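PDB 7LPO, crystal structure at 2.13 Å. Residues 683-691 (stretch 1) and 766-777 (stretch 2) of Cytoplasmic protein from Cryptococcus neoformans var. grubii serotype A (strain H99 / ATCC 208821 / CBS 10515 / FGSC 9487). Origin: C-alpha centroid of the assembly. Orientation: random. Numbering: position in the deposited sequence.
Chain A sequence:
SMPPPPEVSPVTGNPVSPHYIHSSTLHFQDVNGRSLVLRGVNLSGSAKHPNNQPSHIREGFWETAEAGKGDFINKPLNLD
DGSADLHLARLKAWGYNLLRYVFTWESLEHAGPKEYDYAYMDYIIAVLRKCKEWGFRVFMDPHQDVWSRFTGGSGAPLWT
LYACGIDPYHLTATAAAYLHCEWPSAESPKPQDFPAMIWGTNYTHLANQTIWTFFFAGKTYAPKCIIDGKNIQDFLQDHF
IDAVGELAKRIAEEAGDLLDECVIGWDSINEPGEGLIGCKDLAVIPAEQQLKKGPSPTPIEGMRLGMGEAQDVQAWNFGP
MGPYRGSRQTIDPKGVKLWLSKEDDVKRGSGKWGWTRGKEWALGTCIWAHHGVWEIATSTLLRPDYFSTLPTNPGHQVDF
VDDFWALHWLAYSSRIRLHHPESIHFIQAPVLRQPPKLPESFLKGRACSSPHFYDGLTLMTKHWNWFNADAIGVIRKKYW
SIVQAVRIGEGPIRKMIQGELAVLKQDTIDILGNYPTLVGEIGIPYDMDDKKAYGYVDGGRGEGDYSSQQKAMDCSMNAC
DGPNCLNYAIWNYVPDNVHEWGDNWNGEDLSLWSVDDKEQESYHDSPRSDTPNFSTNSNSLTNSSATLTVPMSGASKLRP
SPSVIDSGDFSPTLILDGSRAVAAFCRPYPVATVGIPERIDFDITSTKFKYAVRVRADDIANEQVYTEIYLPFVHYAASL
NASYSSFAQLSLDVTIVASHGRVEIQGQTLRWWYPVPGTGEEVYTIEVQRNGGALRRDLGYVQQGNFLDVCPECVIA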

# COMPACT_ATOMS: atom_id res chain seq x y z
N ASP A 683 10.14 -22.93 -9.04
CA ASP A 683 11.57 -22.85 -8.81
C ASP A 683 12.22 -22.20 -10.02
O ASP A 683 12.16 -22.73 -11.13
N ILE A 684 12.87 -21.05 -9.80
CA ILE A 684 13.46 -20.30 -10.90
C ILE A 684 14.55 -21.12 -11.59
O ILE A 684 14.62 -21.19 -12.82
N THR A 685 15.44 -21.73 -10.80
CA THR A 685 16.63 -22.35 -11.37
C THR A 685 16.27 -23.50 -12.30
O THR A 685 16.79 -23.61 -13.42
N SER A 686 15.37 -24.39 -11.87
CA SER A 686 14.97 -25.51 -12.71
C SER A 686 13.84 -25.18 -13.67
O SER A 686 13.64 -25.91 -14.65
N THR A 687 13.10 -24.10 -13.41
CA THR A 687 11.87 -23.71 -14.09
C THR A 687 10.70 -24.60 -13.71
O THR A 687 9.59 -24.40 -14.22
N LYS A 688 10.89 -25.55 -12.80
CA LYS A 688 9.83 -26.49 -12.45
C LYS A 688 8.67 -25.79 -11.78
O LYS A 688 8.86 -25.01 -10.84
N PHE A 689 7.47 -26.08 -12.26
CA PHE A 689 6.22 -25.51 -11.77
C PHE A 689 5.29 -26.67 -11.46
O PHE A 689 5.14 -27.58 -12.28
N LYS A 690 4.66 -26.63 -10.29
CA LYS A 690 3.72 -27.66 -9.88
C LYS A 690 2.50 -27.01 -9.26
O LYS A 690 2.63 -26.21 -8.32
N TYR A 691 1.33 -27.33 -9.78
CA TYR A 691 0.06 -26.78 -9.32
C TYR A 691 -0.86 -27.93 -8.94
O TYR A 691 -1.11 -28.82 -9.76
N ILE A 766 -0.63 -30.71 -11.98
CA ILE A 766 -0.02 -30.42 -13.28
C ILE A 766 1.38 -29.90 -13.01
O ILE A 766 1.58 -29.05 -12.13
N GLU A 767 2.35 -30.41 -13.76
CA GLU A 767 3.75 -30.02 -13.62
C GLU A 767 4.28 -29.55 -14.97
O GLU A 767 3.98 -30.14 -16.01
N VAL A 768 5.07 -28.48 -14.93
CA VAL A 768 5.58 -27.83 -16.13
C VAL A 768 7.05 -27.52 -15.93
O VAL A 768 7.47 -27.16 -14.82
N GLN A 769 7.84 -27.67 -16.99
CA GLN A 769 9.20 -27.16 -16.98
C GLN A 769 9.64 -26.90 -18.40
O GLN A 769 9.13 -27.50 -19.35
N ARG A 770 10.60 -25.99 -18.55
CA ARG A 770 11.18 -25.74 -19.86
C ARG A 770 12.04 -26.92 -20.28
O ARG A 770 12.86 -27.43 -19.50
N ASN A 771 11.85 -27.37 -21.52
CA ASN A 771 12.69 -28.43 -22.07
C ASN A 771 14.14 -27.98 -22.13
O ASN A 771 14.45 -26.97 -22.77
N GLY A 772 15.01 -28.72 -21.47
CA GLY A 772 16.42 -28.39 -21.44
C GLY A 772 16.81 -27.41 -20.35
O GLY A 772 17.91 -26.86 -20.41
N GLY A 773 15.94 -27.18 -19.38
CA GLY A 773 16.31 -26.36 -18.25
C GLY A 773 16.08 -24.89 -18.49
O GLY A 773 15.31 -24.47 -19.36
N ALA A 774 16.79 -24.08 -17.71
CA ALA A 774 16.51 -22.66 -17.63
C ALA A 774 17.15 -21.89 -18.77
O ALA A 774 18.18 -22.29 -19.34
N LEU A 775 16.52 -20.77 -19.12
CA LEU A 775 17.11 -19.84 -20.06
C LEU A 775 18.28 -19.10 -19.42
O LEU A 775 18.50 -19.16 -18.21
N ARG A 776 19.03 -18.39 -20.25
CA ARG A 776 19.95 -17.36 -19.80
C ARG A 776 19.49 -16.05 -20.42
O ARG A 776 19.40 -15.95 -21.65
N ARG A 777 19.16 -15.08 -19.57
CA ARG A 777 18.52 -13.85 -20.01
C ARG A 777 19.50 -12.68 -20.01
O ARG A 777 20.66 -12.84 -19.62

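Antiparallel strands pair their side chains by face, and where the ladder ends, a side-chain hydroxyl and waters can take over; the strand 766-770 and its following turn illustrate both points. Ile766 (t, t) lies on the same face as Tyr691 (t), its CG2 sitting 3.7 Å from Tyr691 CB and at the edge of the tyrosine ring. Glu767 (m) turns to the other face beside the extended Lys690 (t), but their contact is aliphatic, CG to CG at 4.1 Å. Val768 (t) returns to the first face, where its CG2 meets the ring edge of Phe689 (t) at CD2, 4.1 Å away. Gln769 (p) places OE1 3.8 Å from Lys688 CE, and water 3 links that OE1, weakly, to Ser686 O. At Arg770 the backbone ladder gives way to a side chain: Thr687 (p), pointing toward stretch 2, accepts a hydrogen bond at OG1 from Arg770 N (2.9 Å) while donating to Ser686 O. Arg770 (t) sets out sideways and its end leads away, and its NH1 binds Gly773 O at 3.0 Å, bracing the type II turn. Beyond it, Ala774 CB packs 3.8 Å from Thr687 CG2, and water 2 joins Ala774 N to Thr685 O. Finally Arg777 (m) points toward stretch 1, where water 1 connects its NH2 to Ile684 O.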

# COMPACT_ATOMS: atom_id res chain seq x y z
CB ASP A 683 12.14 -24.25 -8.56
CG ASP A 683 13.63 -24.23 -8.32
OD1 ASP A 683 14.07 -23.61 -7.33
OD2 ASP A 683 14.35 -24.84 -9.14
CB ILE A 684 14.01 -18.95 -10.42
CG1 ILE A 684 12.88 -17.99 -10.08
CG2 ILE A 684 14.92 -18.36 -11.49
CD1 ILE A 684 13.36 -16.72 -9.34
CB THR A 685 17.55 -22.83 -10.25
OG1 THR A 685 17.82 -21.74 -9.36
CG2 THR A 685 18.87 -23.35 -10.81
CB SER A 686 14.54 -26.69 -11.83
OG SER A 686 13.35 -26.38 -11.12
CB THR A 687 11.99 -23.71 -15.63
OG1 THR A 687 11.92 -25.06 -16.13
CG2 THR A 687 13.30 -23.07 -16.06
CB LYS A 688 10.39 -27.59 -11.55
CG LYS A 688 11.26 -28.59 -12.32
CD LYS A 688 12.06 -29.47 -11.39
CE LYS A 688 12.32 -30.82 -12.02
NZ LYS A 688 13.05 -31.73 -11.07
CB PHE A 689 5.60 -24.59 -12.81
CG PHE A 689 4.23 -24.12 -12.47
CD1 PHE A 689 4.01 -23.25 -11.42
CD2 PHE A 689 3.15 -24.50 -13.24
CE1 PHE A 689 2.75 -22.79 -11.14
CE2 PHE A 689 1.88 -24.04 -12.95
CZ PHE A 689 1.69 -23.19 -11.90
CB LYS A 690 4.37 -28.64 -8.90
CG LYS A 690 3.40 -29.68 -8.35
CD LYS A 690 4.13 -30.89 -7.80
CE LYS A 690 3.17 -32.03 -7.49
NZ LYS A 690 3.43 -32.66 -6.16
CB TYR A 691 -0.57 -25.92 -10.40
CG TYR A 691 -1.90 -25.32 -10.02
CD1 TYR A 691 -2.13 -24.84 -8.74
CD2 TYR A 691 -2.92 -25.23 -10.95
CE1 TYR A 691 -3.34 -24.30 -8.39
CE2 TYR A 691 -4.14 -24.67 -10.60
CZ TYR A 691 -4.34 -24.21 -9.33
OH TYR A 691 -5.55 -23.65 -9.00
CB ILE A 766 -0.85 -29.40 -14.10
CG1 ILE A 766 -0.30 -29.32 -15.52
CG2 ILE A 766 -0.86 -28.03 -13.44
CD1 ILE A 766 -1.30 -28.77 -16.52
CB GLU A 767 4.59 -31.17 -13.09
CG GLU A 767 4.05 -31.74 -11.79
CD GLU A 767 4.58 -33.13 -11.50
OE1 GLU A 767 5.74 -33.23 -11.05
OE2 GLU A 767 3.83 -34.12 -11.72
CB VAL A 768 4.79 -26.53 -16.44
CG1 VAL A 768 5.38 -25.82 -17.67
CG2 VAL A 768 3.32 -26.82 -16.62
CB GLN A 769 10.18 -28.13 -16.31
CG GLN A 769 10.34 -29.47 -16.99
CD GLN A 769 11.17 -30.44 -16.15
OE1 GLN A 769 12.28 -30.12 -15.72
NE2 GLN A 769 10.62 -31.62 -15.91
CB ARG A 770 12.02 -24.46 -19.84
CG ARG A 770 12.55 -24.08 -21.22
CD ARG A 770 13.36 -22.80 -21.16
NE ARG A 770 13.92 -22.47 -22.47
CZ ARG A 770 15.11 -22.87 -22.90
NH1 ARG A 770 15.89 -23.63 -22.14
NH2 ARG A 770 15.52 -22.53 -24.11
CB ASN A 771 12.19 -28.81 -23.46
CG ASN A 771 10.87 -29.52 -23.41
OD1 ASN A 771 10.64 -30.37 -22.54
ND2 ASN A 771 9.99 -29.18 -24.34
CB ALA A 774 17.01 -22.10 -16.29
CB LEU A 775 16.06 -18.82 -20.52
CG LEU A 775 14.93 -19.29 -21.43
CD1 LEU A 775 13.79 -18.29 -21.42
CD2 LEU A 775 15.46 -19.47 -22.84
CB ARG A 776 21.39 -17.70 -20.18
CG ARG A 776 21.93 -18.90 -19.39
CD ARG A 776 22.45 -18.48 -18.01
NE ARG A 776 23.70 -17.73 -18.13
CZ ARG A 776 24.91 -18.21 -17.86
NH1 ARG A 776 25.05 -19.46 -17.43
NH2 ARG A 776 25.98 -17.45 -18.02
CB ARG A 777 17.31 -13.53 -19.11
CG ARG A 777 16.11 -14.46 -19.31
CD ARG A 777 15.22 -14.56 -18.06
NE ARG A 777 15.83 -15.36 -16.99
CZ ARG A 777 15.40 -16.56 -16.61
NH1 ARG A 777 14.35 -17.12 -17.20
NH2 ARG A 777 16.02 -17.21 -15.62
O HOH W 1 14.15 -19.53 -15.01
O HOH W 2 18.25 -25.27 -15.25
O HOH W 3 15.06 -28.30 -15.39